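PDB 3QPI: chlorite dismutase from Nitrobacter winogradskyi, which catalyses the breakdown of chlorite to chloride and molecular oxygen at a heme b cofactor. Local coordinates for residues Y61-R64 with A65-I68; S112-I115 with A116-K120; E98-Q101 with D102-R105; I90-S93 with A94-E98. One frame throughout, in Å; residues are numbered along the deposited sequence.

Contact 1 of 4, residues Y61-R64 with A65-I68; sequences YVER and AEKI. With HEM (protoporphyrin IX containing Fe), chain C.
E63 and E66 meet in a local, solvent-facing contact at the N-terminal end of helix 64-73, where the loop that follows strand 50-54 enters the first helical turn. E66 reaches back along an extended side chain, and its OE1 takes the backbone N-H of E63 in a nearly straight bond (N to OE1 2.9 Å, 171°). The donor arrives on the anti side of the carboxylate, somewhat out of its plane. With E63 as N-cap and E66 three residues on, this is one half of a capping box. R105 salt-bridges the other oxygen, OE2, so both ends of the carboxylate are held; with an alanine here, the E63 amide would probably lose this acceptor and R105 its salt-bridge partner, and the helix start would be less well tied down. Regular helical bonds follow, K67 N to E63 O and I68 N to R64 O. The two branches of V62 divide the work. CG1, set anti to the backbone N (chi1 159°), lies against K67 CB at 3.7 Å, while CG2 sits tightly on the heme methyl CMA at 3.3 Å. Just upstream, one heme propionate oxygen, O2A, is gripped by two consecutive amides, Y61 N at 2.9 Å and V62 N at 2.8 Å. The other propionate puts O1D 3.2 Å from Y61 CE1, at the ring edge, and the Y61 hydroxyl is hydrogen-bonded to R104. On the outer surface the arms of R64 and K67 run side by side, NH1 of R64 lying 3.3 Å from CD of K67.

Contact 2 of 4, residues S112-I115 with A116-K120; sequences SHHI and AASLK. With HEM (protoporphyrin IX containing Fe), chain C.
S118 and H114 are joined by a side-chain bond within a compact turn between helix 101-111 and strand 126-131: S118 OG donates to H114 O at 2.7 Å, nearly along the C=O axis. The serine hydroxyl can reach back because it stands anti to its own carbonyl carbon (chi1 -63°). Backbone bonds complete the turn. A117 N donates to H113 O at 2.8 Å, and I115 O takes S118 N from above its carbonyl plane, with a weak second bond from L119 N. H113 itself has positive phi and marks where helix 101-111 has ended, so the chain can turn before H114. Metal binding comes next: H114 NE2 coordinates the heme iron at 2.2 Å. CG of H114 lies anti to the backbone N (chi1 -169°), which carries the ring away from the turn and to the porphyrin. Outside the turn, E167 is hydrogen-bonded to ND1 and F108 stacks on the imidazole, which together probably limit its rotation. Apolar contacts are made with the same face of the heme: I115 CD1 meets methyl CMA at 3.6 Å, and S118 CB approaches pyrrole carbon C3B at 3.7 Å. The bonds of the turn thus hold three pocket residues in place on the proximal side of a heme b site, in which a histidine is the axial protein ligand.

Contact 3 of 4, residues E98-Q101 with D102-R105; sequences EMTQ and DERR
R104 bends at chi3 (-75°), which folds its guanidinium back to M99, while Q101 bends at chi2 (66°) to bring its amide to the same group. NE and NH2 of R104 grip M99 O side-on, both at 2.9 Å, and the oxygen lies in the guanidinium plane. T100 O lies over one face of this group while also accepting R104 N in the regular helical bond. NH1 donates to Q101 OE1 at 3.1 Å, the amide and guanidinium planes being steeply turned against each other, and NH1 also bonds the Y61 hydroxyl. A leucine in place of R104 is likely to leave M99 O without the NE and NH2 donors and to free the Q101 amide oxygen and the Y61 hydroxyl of their shared partner. E103 reaches back along an extended side chain, its OE1 accepting T100 N at 3.2 Å from above the carboxylate plane, and CB of M99 packs on the same oxygen at 3.6 Å. The Q101 amide nitrogen, for its part, holds R60 O. With T100 as N-cap and E103 three residues later, this is half of a capping box at the start of helix 101-111, just after the break that ends helix 94-98.

Contact 4 of 4, residues I90-S93 with A94-E98; sequences IRKS and AAWWE. With HEM (protoporphyrin IX containing Fe), chain C.
K92 and S93 meet W96 and W97 round the sharp junction at which strand 84-92 gives way to helix 94-98, the axes of 90-92 and 94-98 lying at 67°. I90 comes first, its CD1 touching the heme methyl CMD at 3.8 Å. K92 then stretches fully extended across one face of the W96 indole. Its CD stands 3.5 Å from the centroid of the five-membered ring, close to the normal, a CH-pi contact. Farther out, NZ hangs over the six-membered ring, 3.9 Å from its centroid, in a cation-pi contact. The same NZ donates to propionate oxygen O2D of the heme at 2.8 Å and forms a salt bridge with E167, so the buried ammonium has two acidic partners as well as the aromatic face. S93 is the N-cap. Its OG, turned between the backbone N and the carbonyl carbon (chi1 62°), accepts W96 N at 3.3 Å, while its carbonyl O takes W97 N in the carbonyl plane at 3.2 Å. That bond closes the first helical turn. The neighbouring indoles also meet: CD1 on the edge of W96 stands over the centre of the W97 ring, 3.5 Å above its plane. W97 in turn bonds D140 through NE1 and has a cation-pi partner in R133. A serine-capped helix thus follows directly on a strand of the antiparallel sheet, in a chain whose family belongs to the dimeric alpha-beta barrel clan, and the junction lines the propionate side of the heme pocket.

Contacts 1, 2 and 4 all touch the heme: contact 2 supplies the axial iron ligand, and contacts 1 and 4 hold one propionate each. Contact 3 touches both 1 and 4. E66 OE2 and R105 NH2 form a salt bridge at 2.7 Å, Y61 OH and R104 NH1 a probable hydrogen bond at 3.0 Å, and R104 CD packs on W96 O at 3.2 Å. Contacts 3 and 4 share E98, their centres about 11 Å apart. Contact 1 also meets contact 4 directly (Y61 OH to W96 CZ2, 3.7 Å) and packs on contact 2 (E66 OE1 to I115 CD1, 3.5 Å). Contacts 2 and 4 do not touch, yet E167 bonds both H114 and K92.

Contact 1 of 4, residues Y61-R64 with A65-I68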
# COMPACT_ATOMS: atom_id res chain seq x y z
N TYR A 61 -13.47 0.34 -6.57
CA TYR A 61 -13.52 1.40 -7.58
C TYR A 61 -13.28 0.91 -9.00
O TYR A 61 -13.82 1.48 -9.94
CB TYR A 61 -12.54 2.52 -7.22
CG TYR A 61 -12.90 3.18 -5.90
CD1 TYR A 61 -12.13 2.94 -4.77
CD2 TYR A 61 -14.03 3.98 -5.78
CE1 TYR A 61 -12.45 3.50 -3.55
CE2 TYR A 61 -14.39 4.54 -4.55
CZ TYR A 61 -13.58 4.30 -3.44
OH TYR A 61 -13.87 4.83 -2.21
N VAL A 62 -12.50 -0.15 -9.16
CA VAL A 62 -12.10 -0.60 -10.49
C VAL A 62 -13.28 -0.99 -11.36
O VAL A 62 -14.15 -1.76 -10.96
CB VAL A 62 -11.10 -1.80 -10.43
CG1 VAL A 62 -11.10 -2.59 -11.77
CG2 VAL A 62 -9.73 -1.30 -10.14
N GLU A 63 -13.28 -0.47 -12.57
CA GLU A 63 -14.28 -0.85 -13.55
C GLU A 63 -13.68 -1.86 -14.51
O GLU A 63 -12.45 -2.03 -14.56
CB GLU A 63 -14.78 0.41 -14.25
CG GLU A 63 -15.26 1.40 -13.21
CD GLU A 63 -15.92 2.64 -13.79
OE1 GLU A 63 -15.82 2.90 -15.01
OE2 GLU A 63 -16.53 3.37 -12.98
N ARG A 64 -14.54 -2.54 -15.26
CA ARG A 64 -14.09 -3.65 -16.09
C ARG A 64 -12.95 -3.27 -17.05
O ARG A 64 -11.96 -4.00 -17.16
CB ARG A 64 -15.26 -4.24 -16.88
CG ARG A 64 -14.86 -5.37 -17.83
CD ARG A 64 -14.09 -6.48 -17.09
NE ARG A 64 -14.94 -7.13 -16.08
CZ ARG A 64 -14.52 -8.03 -15.19
NH1 ARG A 64 -13.24 -8.40 -15.17
NH2 ARG A 64 -15.37 -8.56 -14.33
N ALA A 65 -13.08 -2.14 -17.75
CA ALA A 65 -12.04 -1.76 -18.69
C ALA A 65 -10.72 -1.55 -17.95
O ALA A 65 -9.67 -1.95 -18.43
CB ALA A 65 -12.43 -0.52 -19.47
N GLU A 66 -10.77 -0.91 -16.79
CA GLU A 66 -9.57 -0.77 -15.97
C GLU A 66 -8.99 -2.11 -15.53
O GLU A 66 -7.77 -2.32 -15.56
CB GLU A 66 -9.86 0.11 -14.76
CG GLU A 66 -10.13 1.54 -15.14
CD GLU A 66 -10.83 2.31 -14.04
OE1 GLU A 66 -11.38 1.68 -13.10
OE2 GLU A 66 -10.85 3.56 -14.12
N LYS A 67 -9.85 -3.05 -15.14
CA LYS A 67 -9.34 -4.35 -14.73
C LYS A 67 -8.59 -4.98 -15.89
O LYS A 67 -7.50 -5.50 -15.72
CB LYS A 67 -10.42 -5.30 -14.24
CG LYS A 67 -9.83 -6.63 -13.79
CD LYS A 67 -10.83 -7.47 -13.04
CE LYS A 67 -10.17 -8.73 -12.45
NZ LYS A 67 -11.16 -9.53 -11.66
N ILE A 68 -9.19 -4.93 -17.08
CA ILE A 68 -8.53 -5.46 -18.26
C ILE A 68 -7.14 -4.82 -18.46
O ILE A 68 -6.16 -5.53 -18.62
CB ILE A 68 -9.41 -5.29 -19.49
CG1 ILE A 68 -10.54 -6.33 -19.44
CG2 ILE A 68 -8.59 -5.44 -20.76
CD1 ILE A 68 -11.65 -6.09 -20.44
CHA HEM C . -6.32 1.45 -4.54
CHB HEM C . -3.78 0.75 -8.54
CHC HEM C . 0.21 2.35 -6.28
CHD HEM C . -2.40 3.29 -2.46
C1A HEM C . -5.92 1.12 -5.79
C2A HEM C . -6.83 0.56 -6.77
C3A HEM C . -6.16 0.33 -7.91
C4A HEM C . -4.79 0.77 -7.65
CMA HEM C . -6.75 -0.25 -9.24
CAA HEM C . -8.32 0.34 -6.44
CBA HEM C . -8.67 -1.07 -6.01
CGA HEM C . -10.18 -1.12 -5.93
O1A HEM C . -10.67 -1.22 -4.79
O2A HEM C . -10.90 -1.04 -6.98
C1B HEM C . -2.53 1.11 -8.21
C2B HEM C . -1.41 0.88 -9.09
C3B HEM C . -0.32 1.28 -8.46
C4B HEM C . -0.70 1.81 -7.16
CMB HEM C . -1.43 0.24 -10.50
CAB HEM C . 1.09 1.21 -9.08
CBB HEM C . 2.08 0.64 -8.39
C1C HEM C . -0.12 2.78 -5.06
C2C HEM C . 0.76 3.34 -4.03
C3C HEM C . -0.00 3.56 -2.95
C4C HEM C . -1.36 3.18 -3.31
CMC HEM C . 2.29 3.53 -4.17
CAC HEM C . 0.35 4.15 -1.58
CBC HEM C . 1.38 5.00 -1.48
C1D HEM C . -3.65 2.86 -2.62
C2D HEM C . -4.67 2.99 -1.60
C3D HEM C . -5.90 2.39 -2.28
C4D HEM C . -5.48 2.01 -3.61
CMD HEM C . -4.61 3.56 -0.15
CAD HEM C . -7.31 2.25 -1.70
CBD HEM C . -8.08 3.49 -2.16
CGD HEM C . -9.43 3.52 -1.48
O1D HEM C . -10.16 2.50 -1.58
O2D HEM C . -9.78 4.54 -0.83
NA HEM C . -4.63 1.24 -6.34
NB HEM C . -2.08 1.69 -7.02
NC HEM C . -1.40 2.71 -4.59
ND HEM C . -4.16 2.29 -3.80
FE HEM C . -3.08 2.19 -5.36

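Contact 2 of 4, residues S112-I115 with A116-K120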
# COMPACT_ATOMS: atom_id res chain seq x y z
N SER A 112 -7.78 12.44 -9.40
CA SER A 112 -6.44 12.02 -9.01
C SER A 112 -5.83 11.05 -10.01
O SER A 112 -4.64 10.82 -9.98
CB SER A 112 -6.43 11.38 -7.61
OG SER A 112 -6.99 12.26 -6.64
N HIS A 113 -6.63 10.48 -10.91
CA HIS A 113 -6.13 9.52 -11.89
C HIS A 113 -5.24 8.43 -11.27
O HIS A 113 -4.21 8.04 -11.84
CB HIS A 113 -5.34 10.23 -12.97
CG HIS A 113 -6.10 11.34 -13.63
ND1 HIS A 113 -7.18 11.12 -14.44
CD2 HIS A 113 -5.93 12.69 -13.57
CE1 HIS A 113 -7.66 12.28 -14.87
NE2 HIS A 113 -6.92 13.24 -14.35
N HIS A 114 -5.66 7.95 -10.10
CA HIS A 114 -4.90 6.95 -9.36
C HIS A 114 -4.52 5.79 -10.25
O HIS A 114 -3.39 5.32 -10.22
CB HIS A 114 -5.74 6.43 -8.19
CG HIS A 114 -4.96 5.60 -7.21
ND1 HIS A 114 -4.89 5.92 -5.87
CD2 HIS A 114 -4.25 4.46 -7.37
CE1 HIS A 114 -4.15 5.01 -5.25
NE2 HIS A 114 -3.75 4.12 -6.14
N ILE A 115 -5.46 5.32 -11.04
CA ILE A 115 -5.20 4.17 -11.87
C ILE A 115 -4.44 4.58 -13.11
O ILE A 115 -3.35 4.06 -13.36
CB ILE A 115 -6.48 3.45 -12.26
CG1 ILE A 115 -7.19 2.94 -11.00
CG2 ILE A 115 -6.17 2.26 -13.18
CD1 ILE A 115 -8.51 2.18 -11.25
N ALA A 116 -4.99 5.54 -13.85
CA ALA A 116 -4.48 5.88 -15.17
C ALA A 116 -3.05 6.38 -15.10
O ALA A 116 -2.23 6.07 -15.97
CB ALA A 116 -5.37 6.91 -15.84
N ALA A 117 -2.74 7.16 -14.08
CA ALA A 117 -1.39 7.69 -13.95
C ALA A 117 -0.41 6.67 -13.37
O ALA A 117 0.80 6.89 -13.43
CB ALA A 117 -1.39 8.96 -13.11
N SER A 118 -0.89 5.57 -12.81
CA SER A 118 0.03 4.61 -12.21
C SER A 118 0.38 3.47 -13.15
O SER A 118 1.37 2.77 -12.95
CB SER A 118 -0.53 4.05 -10.90
OG SER A 118 -0.68 5.09 -9.95
N LEU A 119 -0.43 3.29 -14.20
CA LEU A 119 -0.22 2.19 -15.14
C LEU A 119 1.21 2.13 -15.71
O LEU A 119 1.72 1.06 -15.98
CB LEU A 119 -1.23 2.27 -16.29
CG LEU A 119 -2.65 1.80 -15.96
CD1 LEU A 119 -3.58 2.00 -17.15
CD2 LEU A 119 -2.67 0.34 -15.52
N LYS A 120 1.86 3.27 -15.88
CA LYS A 120 3.19 3.25 -16.48
C LYS A 120 4.21 2.56 -15.59
O LYS A 120 5.24 2.10 -16.07
CB LYS A 120 3.67 4.66 -16.84
CG LYS A 120 3.77 5.63 -15.68
CD LYS A 120 4.06 7.06 -16.16
CE LYS A 120 5.49 7.18 -16.69
NZ LYS A 120 5.76 8.45 -17.46
CHA HEM C . -6.32 1.45 -4.54
CHB HEM C . -3.78 0.75 -8.54
CHC HEM C . 0.21 2.35 -6.28
CHD HEM C . -2.40 3.29 -2.46
C1A HEM C . -5.92 1.12 -5.79
C2A HEM C . -6.83 0.56 -6.77
C3A HEM C . -6.16 0.33 -7.91
C4A HEM C . -4.79 0.77 -7.65
CMA HEM C . -6.75 -0.25 -9.24
CAA HEM C . -8.32 0.34 -6.44
CBA HEM C . -8.67 -1.07 -6.01
CGA HEM C . -10.18 -1.12 -5.93
O1A HEM C . -10.67 -1.22 -4.79
O2A HEM C . -10.90 -1.04 -6.98
C1B HEM C . -2.53 1.11 -8.21
C2B HEM C . -1.41 0.88 -9.09
C3B HEM C . -0.32 1.28 -8.46
C4B HEM C . -0.70 1.81 -7.16
CMB HEM C . -1.43 0.24 -10.50
CAB HEM C . 1.09 1.21 -9.08
CBB HEM C . 2.08 0.64 -8.39
C1C HEM C . -0.12 2.78 -5.06
C2C HEM C . 0.76 3.34 -4.03
C3C HEM C . -0.00 3.56 -2.95
C4C HEM C . -1.36 3.18 -3.31
CMC HEM C . 2.29 3.53 -4.17
CAC HEM C . 0.35 4.15 -1.58
CBC HEM C . 1.38 5.00 -1.48
C1D HEM C . -3.65 2.86 -2.62
C2D HEM C . -4.67 2.99 -1.60
C3D HEM C . -5.90 2.39 -2.28
C4D HEM C . -5.48 2.01 -3.61
CMD HEM C . -4.61 3.56 -0.15
CAD HEM C . -7.31 2.25 -1.70
CBD HEM C . -8.08 3.49 -2.16
CGD HEM C . -9.43 3.52 -1.48
O1D HEM C . -10.16 2.50 -1.58
O2D HEM C . -9.78 4.54 -0.83
NA HEM C . -4.63 1.24 -6.34
NB HEM C . -2.08 1.69 -7.02
NC HEM C . -1.40 2.71 -4.59
ND HEM C . -4.16 2.29 -3.80
FE HEM C . -3.08 2.19 -5.36

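Contact 3 of 4, residues E98-Q101 with D102-R105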
# COMPACT_ATOMS: atom_id res chain seq x y z
N GLU A 98 -17.41 9.76 4.80
CA GLU A 98 -18.76 10.29 4.73
C GLU A 98 -19.24 10.50 3.30
O GLU A 98 -20.41 10.41 3.02
CB GLU A 98 -18.87 11.60 5.53
CG GLU A 98 -18.82 11.38 7.05
CD GLU A 98 -18.77 12.67 7.88
OE1 GLU A 98 -18.17 12.62 8.99
OE2 GLU A 98 -19.32 13.71 7.45
N MET A 99 -18.33 10.80 2.37
CA MET A 99 -18.73 10.98 0.97
C MET A 99 -19.39 9.74 0.35
O MET A 99 -19.11 8.60 0.74
CB MET A 99 -17.52 11.39 0.13
CG MET A 99 -17.13 12.86 0.29
SD MET A 99 -15.90 13.35 -0.94
CE MET A 99 -14.45 12.52 -0.33
N THR A 100 -20.23 9.97 -0.65
CA THR A 100 -20.92 8.89 -1.36
C THR A 100 -19.98 8.19 -2.36
O THR A 100 -18.87 8.65 -2.62
CB THR A 100 -22.24 9.35 -2.09
OG1 THR A 100 -21.96 10.42 -3.00
CG2 THR A 100 -23.29 9.80 -1.10
N GLN A 101 -20.44 7.08 -2.91
CA GLN A 101 -19.58 6.25 -3.73
C GLN A 101 -19.16 7.00 -4.99
O GLN A 101 -17.99 6.92 -5.40
CB GLN A 101 -20.28 4.92 -4.09
CG GLN A 101 -19.56 4.07 -5.14
CD GLN A 101 -18.21 3.53 -4.68
OE1 GLN A 101 -17.93 3.45 -3.48
NE2 GLN A 101 -17.36 3.18 -5.64
N ASP A 102 -20.09 7.73 -5.60
CA ASP A 102 -19.79 8.47 -6.83
C ASP A 102 -18.78 9.58 -6.60
O ASP A 102 -17.93 9.84 -7.45
CB ASP A 102 -21.05 9.03 -7.52
CG ASP A 102 -21.89 9.96 -6.61
OD1 ASP A 102 -21.79 9.93 -5.35
OD2 ASP A 102 -22.71 10.72 -7.17
N GLU A 103 -18.86 10.22 -5.43
CA GLU A 103 -17.93 11.29 -5.07
C GLU A 103 -16.52 10.76 -4.76
O GLU A 103 -15.52 11.40 -5.10
CB GLU A 103 -18.48 12.05 -3.86
CG GLU A 103 -19.82 12.73 -4.14
CD GLU A 103 -20.45 13.38 -2.91
OE1 GLU A 103 -20.16 12.96 -1.77
OE2 GLU A 103 -21.24 14.34 -3.11
N ARG A 104 -16.43 9.60 -4.12
CA ARG A 104 -15.12 9.01 -3.86
C ARG A 104 -14.47 8.53 -5.18
O ARG A 104 -13.28 8.77 -5.41
CB ARG A 104 -15.21 7.92 -2.79
CG ARG A 104 -15.04 8.49 -1.35
CD ARG A 104 -15.30 7.46 -0.23
NE ARG A 104 -16.73 7.19 -0.07
CZ ARG A 104 -17.38 6.13 -0.58
NH1 ARG A 104 -16.73 5.18 -1.27
NH2 ARG A 104 -18.70 6.02 -0.40
N ARG A 105 -15.26 7.90 -6.06
CA ARG A 105 -14.74 7.44 -7.35
C ARG A 105 -14.20 8.60 -8.19
O ARG A 105 -13.17 8.47 -8.85
CB ARG A 105 -15.84 6.70 -8.12
CG ARG A 105 -15.54 6.54 -9.61
CD ARG A 105 -14.36 5.59 -9.91
NE ARG A 105 -13.99 5.66 -11.32
CZ ARG A 105 -13.21 4.79 -11.96
NH1 ARG A 105 -12.69 3.74 -11.31
NH2 ARG A 105 -12.96 4.97 -13.25

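Contact 4 of 4, residues I90-S93 with A94-E98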
# COMPACT_ATOMS: atom_id res chain seq x y z
N ILE A 90 -2.10 3.27 5.65
CA ILE A 90 -2.77 4.55 5.35
C ILE A 90 -4.15 4.62 6.02
O ILE A 90 -4.88 3.63 6.09
CB ILE A 90 -2.95 4.76 3.82
CG1 ILE A 90 -1.63 5.20 3.19
CG2 ILE A 90 -4.09 5.79 3.52
CD1 ILE A 90 -1.57 4.94 1.69
N ARG A 91 -4.47 5.79 6.55
CA ARG A 91 -5.79 6.04 7.10
C ARG A 91 -6.35 7.30 6.48
O ARG A 91 -5.67 8.33 6.46
CB ARG A 91 -5.77 6.20 8.63
CG ARG A 91 -7.18 6.47 9.18
CD ARG A 91 -7.31 6.31 10.68
NE ARG A 91 -6.31 7.09 11.40
CZ ARG A 91 -6.51 7.65 12.60
NH1 ARG A 91 -7.69 7.51 13.21
NH2 ARG A 91 -5.53 8.36 13.18
N LYS A 92 -7.56 7.20 5.94
CA LYS A 92 -8.24 8.36 5.38
C LYS A 92 -9.20 8.97 6.43
O LYS A 92 -9.58 8.29 7.40
CB LYS A 92 -8.95 8.00 4.07
CG LYS A 92 -7.97 7.57 2.95
CD LYS A 92 -8.69 7.35 1.64
CE LYS A 92 -7.73 7.02 0.49
NZ LYS A 92 -8.45 6.96 -0.82
N SER A 93 -9.54 10.24 6.24
CA SER A 93 -10.33 11.01 7.20
C SER A 93 -11.81 10.67 7.19
O SER A 93 -12.34 10.14 6.19
CB SER A 93 -10.21 12.50 6.89
OG SER A 93 -10.75 12.79 5.61
N ALA A 94 -12.45 10.98 8.30
CA ALA A 94 -13.91 10.94 8.39
C ALA A 94 -14.57 11.63 7.20
O ALA A 94 -15.53 11.11 6.63
CB ALA A 94 -14.38 11.57 9.71
N ALA A 95 -14.07 12.78 6.80
CA ALA A 95 -14.62 13.47 5.64
C ALA A 95 -14.60 12.57 4.38
O ALA A 95 -15.54 12.57 3.60
CB ALA A 95 -13.87 14.81 5.38
N TRP A 96 -13.54 11.80 4.20
CA TRP A 96 -13.50 10.83 3.09
C TRP A 96 -14.63 9.81 3.17
O TRP A 96 -15.37 9.57 2.19
CB TRP A 96 -12.14 10.08 3.06
CG TRP A 96 -12.09 9.02 1.98
CD1 TRP A 96 -12.22 7.65 2.15
CD2 TRP A 96 -11.91 9.23 0.57
NE1 TRP A 96 -12.12 7.02 0.92
CE2 TRP A 96 -11.92 7.96 -0.06
CE3 TRP A 96 -11.73 10.38 -0.22
CZ2 TRP A 96 -11.78 7.80 -1.44
CZ3 TRP A 96 -11.57 10.22 -1.60
CH2 TRP A 96 -11.61 8.95 -2.20
N TRP A 97 -14.76 9.19 4.33
CA TRP A 97 -15.67 8.07 4.47
C TRP A 97 -17.14 8.51 4.43
O TRP A 97 -18.00 7.73 4.03
CB TRP A 97 -15.35 7.28 5.75
CG TRP A 97 -14.00 6.63 5.66
CD1 TRP A 97 -12.90 6.88 6.43
CD2 TRP A 97 -13.60 5.64 4.70
NE1 TRP A 97 -11.85 6.09 6.03
CE2 TRP A 97 -12.25 5.32 4.97
CE3 TRP A 97 -14.26 4.98 3.65
CZ2 TRP A 97 -11.55 4.39 4.22
CZ3 TRP A 97 -13.56 4.05 2.91
CH2 TRP A 97 -12.22 3.76 3.19
N GLU A 98 -17.41 9.76 4.80
CA GLU A 98 -18.76 10.29 4.73
C GLU A 98 -19.24 10.50 3.30
O GLU A 98 -20.41 10.41 3.02
CB GLU A 98 -18.87 11.60 5.53
CG GLU A 98 -18.82 11.38 7.05
CD GLU A 98 -18.77 12.67 7.88
OE1 GLU A 98 -18.17 12.62 8.99
OE2 GLU A 98 -19.32 13.71 7.45
CHA HEM C . -6.32 1.45 -4.54
CHB HEM C . -3.78 0.75 -8.54
CHC HEM C . 0.21 2.35 -6.28
CHD HEM C . -2.40 3.29 -2.46
C1A HEM C . -5.92 1.12 -5.79
C2A HEM C . -6.83 0.56 -6.77
C3A HEM C . -6.16 0.33 -7.91
C4A HEM C . -4.79 0.77 -7.65
CMA HEM C . -6.75 -0.25 -9.24
CAA HEM C . -8.32 0.34 -6.44
CBA HEM C . -8.67 -1.07 -6.01
CGA HEM C . -10.18 -1.12 -5.93
O1A HEM C . -10.67 -1.22 -4.79
O2A HEM C . -10.90 -1.04 -6.98
C1B HEM C . -2.53 1.11 -8.21
C2B HEM C . -1.41 0.88 -9.09
C3B HEM C . -0.32 1.28 -8.46
C4B HEM C . -0.70 1.81 -7.16
CMB HEM C . -1.43 0.24 -10.50
CAB HEM C . 1.09 1.21 -9.08
CBB HEM C . 2.08 0.64 -8.39
C1C HEM C . -0.12 2.78 -5.06
C2C HEM C . 0.76 3.34 -4.03
C3C HEM C . -0.00 3.56 -2.95
C4C HEM C . -1.36 3.18 -3.31
CMC HEM C . 2.29 3.53 -4.17
CAC HEM C . 0.35 4.15 -1.58
CBC HEM C . 1.38 5.00 -1.48
C1D HEM C . -3.65 2.86 -2.62
C2D HEM C . -4.67 2.99 -1.60
C3D HEM C . -5.90 2.39 -2.28
C4D HEM C . -5.48 2.01 -3.61
CMD HEM C . -4.61 3.56 -0.15
CAD HEM C . -7.31 2.25 -1.70
CBD HEM C . -8.08 3.49 -2.16
CGD HEM C . -9.43 3.52 -1.48
O1D HEM C . -10.16 2.50 -1.58
O2D HEM C . -9.78 4.54 -0.83
NA HEM C . -4.63 1.24 -6.34
NB HEM C . -2.08 1.69 -7.02
NC HEM C . -1.40 2.71 -4.59
ND HEM C . -4.16 2.29 -3.80
FE HEM C . -3.08 2.19 -5.36